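Local coordinates for nucleoprotein (PDB 5N4K) that packages the viral RNA genome into a helical ribonucleocapsid, probably binding RNA through its N-terminal domain, the part in this structure, at residues Val52-Trp66 with Val109-Leu123. Residues are numbered along the deposited sequence; the frame is centred on the assembly and turned at random. Where two conformers were deposited one is given.
With SO4 (sulfate ion), chain J.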
loop_
_atom_site.group_PDB
_atom_site.type_symbol
_atom_site.label_atom_id
_atom_site.label_comp_id
_atom_site.label_asym_id
_atom_site.label_seq_id
_atom_site.Cartn_x
_atom_site.Cartn_y
_atom_site.Cartn_z
ATOM N N VAL A 52 7.927 -13.057 -12.641
ATOM C CA VAL A 52 8.052 -11.725 -13.187
ATOM C C VAL A 52 7.278 -11.638 -14.519
ATOM O O VAL A 52 7.645 -12.389 -15.445
ATOM C CB VAL A 52 9.532 -11.271 -13.418
ATOM C CG1 VAL A 52 9.587 -9.875 -13.861
ATOM C CG2 VAL A 52 10.396 -11.496 -12.165
ATOM N N PRO A 53 6.309 -10.716 -14.651
ATOM C CA PRO A 53 5.636 -10.577 -15.966
ATOM C C PRO A 53 6.605 -10.290 -17.023
ATOM O O PRO A 53 7.596 -9.622 -16.878
ATOM C CB PRO A 53 4.716 -9.385 -15.772
ATOM C CG PRO A 53 4.471 -9.327 -14.341
ATOM C CD PRO A 53 5.737 -9.828 -13.632
ATOM N N ILE A 54 6.311 -10.797 -18.225
ATOM C CA ILE A 54 7.153 -10.594 -19.403
ATOM C C ILE A 54 6.765 -9.342 -20.233
ATOM O O ILE A 54 5.609 -9.034 -20.274
ATOM C CB ILE A 54 7.027 -11.867 -20.336
ATOM C CG1 ILE A 54 7.579 -13.123 -19.634
ATOM C CG2 ILE A 54 7.689 -11.666 -21.689
ATOM C CD1 ILE A 54 7.088 -14.417 -20.253
ATOM N N GLY A 55 7.744 -8.667 -20.802
ATOM C CA GLY A 55 7.566 -7.716 -21.945
ATOM C C GLY A 55 7.990 -6.269 -21.763
ATOM O O GLY A 55 7.742 -5.458 -22.629
ATOM N N LYS A 56 8.657 -5.914 -20.630
ATOM C CA LYS A 56 9.221 -4.588 -20.455
ATOM C C LYS A 56 10.618 -4.743 -19.873
ATOM O O LYS A 56 10.836 -5.631 -19.086
ATOM C CB LYS A 56 8.391 -3.719 -19.527
ATOM C CG LYS A 56 6.918 -3.549 -19.860
ATOM C CD LYS A 56 6.159 -2.619 -18.902
ATOM C CE LYS A 56 6.816 -1.311 -18.624
ATOM N NZ LYS A 56 6.604 -0.338 -19.704
ATOM N N GLY A 57 11.443 -3.836 -20.282
ATOM C CA GLY A 57 12.782 -3.714 -19.671
ATOM C C GLY A 57 13.790 -4.597 -20.285
ATOM O O GLY A 57 13.477 -5.501 -21.057
ATOM N N ASN A 58 15.003 -4.332 -19.907
ATOM C CA ASN A 58 16.090 -5.198 -20.312
ATOM C C ASN A 58 16.322 -6.385 -19.363
ATOM O O ASN A 58 15.634 -6.547 -18.354
ATOM C CB ASN A 58 17.368 -4.370 -20.551
ATOM C CG ASN A 58 17.906 -3.756 -19.286
ATOM O OD1 ASN A 58 17.712 -4.343 -18.219
ATOM N ND2 ASN A 58 18.559 -2.599 -19.344
ATOM N N LYS A 59 17.259 -7.269 -19.658
ATOM C CA LYS A 59 17.409 -8.467 -18.890
ATOM C C LYS A 59 17.717 -8.133 -17.411
ATOM O O LYS A 59 17.173 -8.792 -16.471
ATOM C CB LYS A 59 18.552 -9.368 -19.490
ATOM C CG LYS A 59 18.448 -10.750 -19.017
ATOM C CD LYS A 59 19.260 -11.870 -19.680
ATOM C CE LYS A 59 18.506 -13.139 -19.265
ATOM N NZ LYS A 59 19.372 -14.336 -19.322
ATOM N N ASP A 60 18.438 -7.067 -17.166
ATOM C CA ASP A 60 18.775 -6.795 -15.813
ATOM C C ASP A 60 17.618 -6.205 -15.002
ATOM O O ASP A 60 17.672 -6.144 -13.772
ATOM C CB ASP A 60 20.122 -6.073 -15.657
ATOM C CG ASP A 60 20.199 -4.764 -16.313
ATOM O OD1 ASP A 60 19.179 -4.096 -16.405
ATOM O OD2 ASP A 60 21.329 -4.342 -16.744
ATOM N N GLU A 61 16.521 -5.851 -15.654
ATOM C CA GLU A 61 15.362 -5.216 -15.027
ATOM C C GLU A 61 14.242 -6.186 -14.724
ATOM O O GLU A 61 13.168 -5.739 -14.299
ATOM C CB GLU A 61 14.861 -4.053 -15.864
ATOM C CG GLU A 61 15.831 -2.913 -15.942
ATOM C CD GLU A 61 15.391 -1.769 -16.874
ATOM O OE1 GLU A 61 15.009 -2.120 -18.037
ATOM O OE2 GLU A 61 15.464 -0.562 -16.434
ATOM N N GLN A 62 14.411 -7.486 -14.888
ATOM C CA GLN A 62 13.321 -8.456 -14.690
ATOM C C GLN A 62 13.294 -8.867 -13.212
ATOM O O GLN A 62 13.628 -9.949 -12.785
ATOM C CB GLN A 62 13.440 -9.677 -15.566
ATOM C CG GLN A 62 13.561 -9.397 -17.088
ATOM C CD GLN A 62 12.490 -8.451 -17.568
ATOM O OE1 GLN A 62 11.318 -8.816 -17.469
ATOM N NE2 GLN A 62 12.840 -7.337 -18.017
ATOM N N ILE A 63 12.860 -7.892 -12.388
ATOM C CA ILE A 63 12.971 -7.988 -10.933
ATOM C C ILE A 63 11.951 -6.985 -10.316
ATOM O O ILE A 63 11.790 -5.878 -10.834
ATOM C CB ILE A 63 14.434 -7.685 -10.502
ATOM C CG1 ILE A 63 14.567 -7.790 -8.987
ATOM C CG2 ILE A 63 14.932 -6.363 -11.054
ATOM C CD1 ILE A 63 16.047 -7.951 -8.596
ATOM N N GLY A 64 11.356 -7.376 -9.192
ATOM C CA GLY A 64 10.455 -6.467 -8.525
ATOM C C GLY A 64 9.729 -7.183 -7.446
ATOM O O GLY A 64 10.234 -8.079 -6.779
ATOM N N TYR A 65 8.478 -6.725 -7.226
ATOM C CA TYR A 65 7.668 -7.290 -6.143
ATOM C C TYR A 65 6.183 -7.331 -6.489
ATOM O O TYR A 65 5.720 -6.540 -7.319
ATOM C CB TYR A 65 7.857 -6.498 -4.761
ATOM C CG TYR A 65 7.512 -5.014 -4.892
ATOM C CD1 TYR A 65 8.405 -4.080 -5.383
ATOM C CD2 TYR A 65 6.234 -4.548 -4.555
ATOM C CE1 TYR A 65 8.085 -2.712 -5.492
ATOM C CE2 TYR A 65 5.915 -3.227 -4.659
ATOM C CZ TYR A 65 6.810 -2.324 -5.139
ATOM O OH TYR A 65 6.420 -1.014 -5.323
ATOM N N TRP A 66 5.510 -8.248 -5.807
ATOM C CA TRP A 66 4.032 -8.312 -5.763
ATOM C C TRP A 66 3.574 -7.737 -4.444
ATOM O O TRP A 66 4.033 -8.134 -3.419
ATOM C CB TRP A 66 3.562 -9.719 -5.965
ATOM C CG TRP A 66 3.815 -10.296 -7.303
ATOM C CD1 TRP A 66 4.940 -10.971 -7.707
ATOM C CD2 TRP A 66 2.970 -10.240 -8.465
ATOM N NE1 TRP A 66 4.839 -11.349 -8.982
ATOM C CE2 TRP A 66 3.648 -10.904 -9.500
ATOM C CE3 TRP A 66 1.750 -9.655 -8.724
ATOM C CZ2 TRP A 66 3.089 -11.033 -10.777
ATOM C CZ3 TRP A 66 1.182 -9.760 -10.006
ATOM C CH2 TRP A 66 1.855 -10.423 -10.994
ATOM N N VAL A 109 6.021 -9.322 -1.699
ATOM C CA VAL A 109 6.563 -10.607 -2.079
ATOM C C VAL A 109 7.540 -10.402 -3.218
ATOM O O VAL A 109 7.184 -9.895 -4.307
ATOM C CB VAL A 109 5.473 -11.594 -2.506
ATOM C CG1 VAL A 109 6.123 -12.955 -2.902
ATOM C CG2 VAL A 109 4.483 -11.773 -1.406
ATOM N N TRP A 110 8.838 -10.765 -3.091
ATOM C CA TRP A 110 9.867 -10.429 -4.034
ATOM C C TRP A 110 10.097 -11.461 -5.136
ATOM O O TRP A 110 10.074 -12.693 -4.837
ATOM C CB TRP A 110 11.143 -10.206 -3.220
ATOM C CG TRP A 110 10.992 -9.036 -2.247
ATOM C CD1 TRP A 110 10.673 -9.103 -0.922
ATOM C CD2 TRP A 110 11.161 -7.679 -2.581
ATOM N NE1 TRP A 110 10.670 -7.821 -0.409
ATOM C CE2 TRP A 110 10.952 -6.929 -1.376
ATOM C CE3 TRP A 110 11.411 -7.002 -3.748
ATOM C CZ2 TRP A 110 11.000 -5.545 -1.424
ATOM C CZ3 TRP A 110 11.523 -5.619 -3.770
ATOM C CH2 TRP A 110 11.316 -4.925 -2.557
ATOM N N VAL A 111 10.370 -10.974 -6.318
ATOM C CA VAL A 111 10.558 -11.875 -7.481
ATOM C C VAL A 111 11.664 -11.357 -8.316
ATOM O O VAL A 111 11.924 -10.156 -8.473
ATOM C CB VAL A 111 9.249 -12.017 -8.313
ATOM C CG1 VAL A 111 8.219 -12.854 -7.574
ATOM C CG2 VAL A 111 8.729 -10.643 -8.747
ATOM N N ALA A 112 12.410 -12.307 -8.966
ATOM C CA ALA A 112 13.461 -11.949 -9.918
ATOM C C ALA A 112 13.736 -13.130 -10.828
ATOM O O ALA A 112 13.685 -14.263 -10.373
ATOM C CB ALA A 112 14.779 -11.618 -9.193
ATOM N N LYS A 113 14.035 -12.824 -12.070
ATOM C CA LYS A 113 14.516 -13.841 -12.964
ATOM C C LYS A 113 16.037 -13.863 -13.044
ATOM O O LYS A 113 16.694 -12.924 -12.672
ATOM C CB LYS A 113 14.003 -13.577 -14.339
ATOM C CG LYS A 113 12.513 -13.906 -14.478
ATOM C CD LYS A 113 12.185 -13.733 -15.973
ATOM C CE LYS A 113 10.995 -14.488 -16.400
ATOM N NZ LYS A 113 10.580 -14.069 -17.758
ATOM N N GLU A 114 16.577 -15.017 -13.507
ATOM C CA GLU A 114 17.990 -15.165 -13.753
ATOM C C GLU A 114 18.481 -14.076 -14.681
ATOM O O GLU A 114 17.823 -13.690 -15.705
ATOM C CB GLU A 114 18.221 -16.539 -14.377
ATOM C CG GLU A 114 19.681 -16.845 -14.527
ATOM C CD GLU A 114 19.918 -18.251 -15.090
ATOM O OE1 GLU A 114 19.673 -18.454 -16.273
ATOM O OE2 GLU A 114 20.333 -19.159 -14.361
ATOM N N GLY A 115 19.579 -13.434 -14.332
ATOM C CA GLY A 115 20.146 -12.314 -15.085
ATOM C C GLY A 115 19.763 -10.949 -14.593
ATOM O O GLY A 115 20.353 -9.964 -15.113
ATOM N N ALA A 116 18.753 -10.860 -13.719
ATOM C CA ALA A 116 18.381 -9.574 -13.205
ATOM C C ALA A 116 19.506 -8.978 -12.337
ATOM O O ALA A 116 20.306 -9.766 -11.735
ATOM C CB ALA A 116 17.160 -9.639 -12.373
ATOM N N LYS A 117 19.538 -7.674 -12.185
ATOM C CA LYS A 117 20.396 -7.039 -11.219
ATOM C C LYS A 117 19.574 -6.359 -10.144
ATOM O O LYS A 117 18.489 -5.738 -10.378
ATOM C CB LYS A 117 21.227 -6.049 -11.913
ATOM C CG LYS A 117 22.185 -6.688 -12.911
ATOM C CD LYS A 117 23.262 -5.655 -13.350
ATOM C CE LYS A 117 23.137 -4.177 -12.850
ATOM N NZ LYS A 117 23.914 -3.767 -11.622
ATOM N N THR A 118 20.112 -6.389 -8.956
ATOM C CA THR A 118 19.399 -5.917 -7.743
ATOM C C THR A 118 19.560 -4.390 -7.613
ATOM O O THR A 118 20.024 -3.898 -6.636
ATOM C CB THR A 118 19.803 -6.663 -6.451
ATOM O OG1 THR A 118 21.222 -6.548 -6.346
ATOM C CG2 THR A 118 19.461 -8.136 -6.536
ATOM N N VAL A 119 19.214 -3.626 -8.633
ATOM C CA VAL A 119 19.199 -2.205 -8.617
ATOM C C VAL A 119 17.885 -1.677 -9.157
ATOM O O VAL A 119 17.209 -2.363 -9.961
ATOM C CB VAL A 119 20.341 -1.539 -9.332
ATOM C CG1 VAL A 119 21.663 -2.013 -8.779
ATOM C CG2 VAL A 119 20.271 -1.736 -10.790
ATOM N N ASN A 120 17.561 -0.455 -8.806
ATOM C CA ASN A 120 16.315 0.159 -9.215
ATOM C C ASN A 120 16.273 0.156 -10.730
ATOM O O ASN A 120 17.235 0.504 -11.448
ATOM C CB ASN A 120 16.155 1.572 -8.710
ATOM C CG ASN A 120 15.917 1.606 -7.250
ATOM O OD1 ASN A 120 15.491 0.653 -6.659
ATOM N ND2 ASN A 120 16.132 2.774 -6.647
ATOM N N THR A 121 15.123 -0.195 -11.268
ATOM C CA THR A 121 14.915 -0.193 -12.714
ATOM C C THR A 121 14.527 1.209 -13.233
ATOM O O THR A 121 14.272 2.115 -12.477
ATOM C CB THR A 121 13.797 -1.187 -13.138
ATOM O OG1 THR A 121 12.495 -0.627 -12.776
ATOM C CG2 THR A 121 13.939 -2.528 -12.509
ATOM N N SER A 122 14.524 1.296 -14.565
ATOM C CA SER A 122 14.285 2.583 -15.270
ATOM C C SER A 122 12.846 2.754 -15.696
ATOM O O SER A 122 12.512 3.693 -16.416
ATOM C CB SER A 122 15.215 2.653 -16.511
ATOM O OG SER A 122 14.804 1.735 -17.490
ATOM N N LEU A 123 11.967 1.827 -15.305
ATOM C CA LEU A 123 10.663 1.629 -15.917
ATOM C C LEU A 123 9.566 2.502 -15.410
ATOM O O LEU A 123 8.536 2.579 -16.105
ATOM C CB LEU A 123 10.279 0.147 -15.859
ATOM C CG LEU A 123 11.283 -0.725 -16.624
ATOM C CD1 LEU A 123 10.973 -2.167 -16.470
ATOM C CD2 LEU A 123 11.210 -0.432 -18.122
HETATM S S SO4 J . 14.678 -18.222 -13.969
HETATM O O1 SO4 J . 13.475 -19.057 -13.885
HETATM O O2 SO4 J . 15.513 -18.756 -15.060
HETATM O O3 SO4 J . 15.479 -18.167 -12.711
HETATM O O4 SO4 J . 14.334 -16.889 -14.012
HETATM O O HOH W 1 10.101 -11.260 -17.165
HETATM O O HOH W 2 8.211 1.963 -18.726
HETATM O O HOH W 3 16.246 -11.494 -16.361
HETATM O O HOH W 4 19.189 -16.559 -18.096
HETATM O O HOH W 5 17.413 -3.571 -12.460
HETATM O O HOH W 6 14.904 -0.307 -20.053
#
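Glu61 reaches from the 3-10 turn 59-61 into the loop that follows strand 108-112 and has both carboxylate oxygens engaged. OE2 takes the hydroxyl of Ser122 on its syn lone pair, Ser122 OG to Glu61 OE2 being 2.6 Å, and the backbone N of Ser122 on its anti side, tilted 30° out of the carboxylate plane. OE1 accepts from Asn58 N through its anti lone pair and from a water. With CG beside the backbone N (chi1 -66°) and the chain extended beyond it, Glu61 lays CB and CG against Thr121, whose own hydroxyl bonds to Leu91 O.

Gln62 ties its own loop together: NE2 gives one hydrogen to Lys56 O and the other to Asn58 O, both in its amide plane. A water that takes a hydrogen from Lys113 NZ lies within bonding distance of Gln62 OE1 and Pro53 O, with more acceptors about it than it has protons. That ammonium has a second partner in Ser138 OG. Backbone bonds join the two loops directly: Lys113 N to Gln62 O (3.0 Å) and Lys117 N to Asp60 O (2.9 Å). A sulfate, probably from the crystallisation liquor, accepts from Glu114 N and from Arg49.

Paired strands 63-66 and 109-112 satisfy each other through reciprocal bonds in the hydrogen-bonded pairs Gly64-Val111 and Trp66-Val109. On one face Tyr65 CB sits over the six-membered ring of Trp110, 4.0 Å from its centroid, and the rings form an offset edge-to-face pair, the edge of Tyr65 toward the face of Trp110, planes at 60°. On the other, Val111 CG1 meets the in-plane edge of Trp66 at CD1, 3.8 Å away.

Strand 108-112 is an outermost strand of the antiparallel sheet within this chain; across strand 63-73 lies strand 80-90, whose Phe88 packs edge-to-face with Trp66.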